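PDB 4HD5: polysaccharide deacetylase from Bacillus cereus, which probably hydrolyses carbon-nitrogen bonds other than peptide bonds, as expected of a zinc-binding polysaccharide deacetylase. Local coordinates for residues 70-75 with 123-128. Numbering follows the deposited sequence.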
loop_
_atom_site.group_PDB
_atom_site.type_symbol
_atom_site.label_atom_id
_atom_site.label_comp_id
_atom_site.label_asym_id
_atom_site.label_seq_id
_atom_site.Cartn_x
_atom_site.Cartn_y
_atom_site.Cartn_z
ATOM N N ASP A 70 -40.197 0.311 12.315
ATOM C CA ASP A 70 -40.713 -0.921 12.905
ATOM C C ASP A 70 -40.195 -1.103 14.326
ATOM O O ASP A 70 -39.156 -0.559 14.695
ATOM C CB ASP A 70 -40.336 -2.142 12.053
ATOM C CG ASP A 70 -41.191 -2.277 10.798
ATOM O OD1 ASP A 70 -42.423 -2.080 10.878
ATOM O OD2 ASP A 70 -40.632 -2.610 9.732
ATOM N N SER A 71 -40.937 -1.868 15.120
ATOM C CA SER A 71 -40.527 -2.215 16.470
ATOM C C SER A 71 -39.836 -3.573 16.409
ATOM O O SER A 71 -40.392 -4.525 15.857
ATOM C CB SER A 71 -41.739 -2.267 17.404
ATOM O OG SER A 71 -41.335 -2.482 18.744
ATOM N N LEU A 72 -38.626 -3.650 16.961
ATOM C CA LEU A 72 -37.819 -4.864 16.901
ATOM C C LEU A 72 -37.434 -5.294 18.304
ATOM O O LEU A 72 -37.072 -4.455 19.128
ATOM C CB LEU A 72 -36.535 -4.614 16.101
ATOM C CG LEU A 72 -36.578 -3.751 14.838
ATOM C CD1 LEU A 72 -35.160 -3.548 14.319
ATOM C CD2 LEU A 72 -37.461 -4.363 13.761
ATOM N N ASN A 73 -37.492 -6.595 18.577
ATOM C CA ASN A 73 -36.968 -7.110 19.841
ATOM C C ASN A 73 -35.472 -7.424 19.751
ATOM O O ASN A 73 -34.812 -7.631 20.770
ATOM C CB ASN A 73 -37.777 -8.309 20.386
ATOM C CG ASN A 73 -38.168 -9.319 19.317
ATOM O OD1 ASN A 73 -37.415 -9.588 18.382
ATOM N ND2 ASN A 73 -39.356 -9.901 19.471
ATOM N N GLU A 74 -34.935 -7.430 18.533
ATOM C CA GLU A 74 -33.513 -7.687 18.330
ATOM C C GLU A 74 -33.038 -7.137 16.988
ATOM O O GLU A 74 -33.775 -7.152 15.998
ATOM C CB GLU A 74 -33.227 -9.193 18.417
ATOM C CG GLU A 74 -31.762 -9.578 18.226
ATOM C CD GLU A 74 -31.496 -11.052 18.479
ATOM O OE1 GLU A 74 -32.432 -11.780 18.872
ATOM O OE2 GLU A 74 -30.343 -11.487 18.288
ATOM N N VAL A 75 -31.809 -6.633 16.974
ATOM C CA VAL A 75 -31.133 -6.297 15.727
ATOM C C VAL A 75 -29.773 -6.984 15.725
ATOM O O VAL A 75 -29.071 -6.997 16.739
ATOM C CB VAL A 75 -31.001 -4.773 15.515
ATOM C CG1 VAL A 75 -30.163 -4.136 16.605
ATOM C CG2 VAL A 75 -30.397 -4.459 14.150
ATOM N N GLY A 123 -32.991 -6.855 11.418
ATOM C CA GLY A 123 -33.792 -6.834 12.645
ATOM C C GLY A 123 -34.887 -7.883 12.650
ATOM O O GLY A 123 -35.434 -8.219 11.599
ATOM N N MET A 124 -35.201 -8.402 13.835
ATOM C CA MET A 124 -36.341 -9.295 14.011
ATOM C C MET A 124 -37.513 -8.500 14.586
ATOM O O MET A 124 -37.419 -7.954 15.685
ATOM C CB MET A 124 -35.994 -10.450 14.949
ATOM C CG MET A 124 -37.072 -11.521 15.017
ATOM S SD MET A 124 -36.948 -12.530 16.499
ATOM C CE MET A 124 -35.439 -13.442 16.169
ATOM N N LYS A 125 -38.611 -8.448 13.837
ATOM C CA LYS A 125 -39.805 -7.725 14.262
ATOM C C LYS A 125 -40.601 -8.472 15.337
ATOM O O LYS A 125 -40.307 -9.629 15.669
ATOM C CB LYS A 125 -40.719 -7.449 13.062
ATOM C CG LYS A 125 -40.157 -6.466 12.051
ATOM C CD LYS A 125 -41.255 -5.667 11.358
ATOM C CE LYS A 125 -42.281 -6.543 10.653
ATOM N NZ LYS A 125 -41.672 -7.397 9.593
ATOM N N GLU A 126 -41.630 -7.793 15.845
ATOM C CA GLU A 126 -42.547 -8.342 16.855
ATOM C C GLU A 126 -43.448 -9.453 16.299
ATOM O O GLU A 126 -44.151 -10.120 17.067
ATOM C CB GLU A 126 -43.471 -7.246 17.417
ATOM C CG GLU A 126 -42.847 -5.889 17.747
ATOM C CD GLU A 126 -42.262 -5.820 19.143
ATOM O OE1 GLU A 126 -42.859 -5.143 20.007
ATOM O OE2 GLU A 126 -41.209 -6.446 19.371
ATOM N N ASP A 127 -43.472 -9.619 14.976
ATOM C CA ASP A 127 -44.291 -10.651 14.337
ATOM C C ASP A 127 -43.489 -11.907 13.942
ATOM O O ASP A 127 -44.014 -12.789 13.256
ATOM C CB ASP A 127 -45.047 -10.073 13.130
ATOM C CG ASP A 127 -44.127 -9.577 12.023
ATOM O OD1 ASP A 127 -42.889 -9.702 12.146
ATOM O OD2 ASP A 127 -44.660 -9.059 11.020
ATOM N N GLY A 128 -42.232 -11.984 14.384
ATOM C CA GLY A 128 -41.390 -13.159 14.153
ATOM C C GLY A 128 -40.536 -13.103 12.897
ATOM O O GLY A 128 -39.607 -13.895 12.747
#
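Met124 is gripped through both its backbone polar atoms by the strand opposite: its N donates to Glu74 O at 2.9 Å, and its O accepts from Asn73 N at 3.2 Å. The second bond is bent at the hydrogen (137°), although the donor sits almost straight beyond the carbonyl oxygen. Leu72 CA also approaches Met124 O, in a CA-H...O contact. Two successive residues, Asn73 and Glu74, are thus set against the single residue Met124, and the pairing slips by one between Leu72–Lys125 and Glu74–Met124, a beta bulge where the chain turns a corner at Asn73.

Around this backbone core, Leu72 CD1 lies over the bare CA of Gly123 at 3.9 Å, while its CD2 meets Lys125 CG at 3.8 Å. The lysine chain bends at chi2, chi3 and chi4; Lys125 CD lies 3.4 Å from Asp70 CG, whereas NZ turns to a long salt bridge with Asp127. Glu126 adds two weak hydrogen bonds: its N reaches Ser71 O, and Ser71 OG, anti to its backbone N (chi1 -175°), donates to Glu126 OE1 at 3.3 Å, though its stronger partner is Lys97.

Leu72 and Val75 both pack on Leu133 of strand 130-140. The type I turn from Lys125 to Gly128 leads into that strand, and the bulged antiparallel pair lies at the ends of 72-81 and 115-125, the two inner strands of a four-stranded antiparallel sheet, in a beta domain remote from the zinc site.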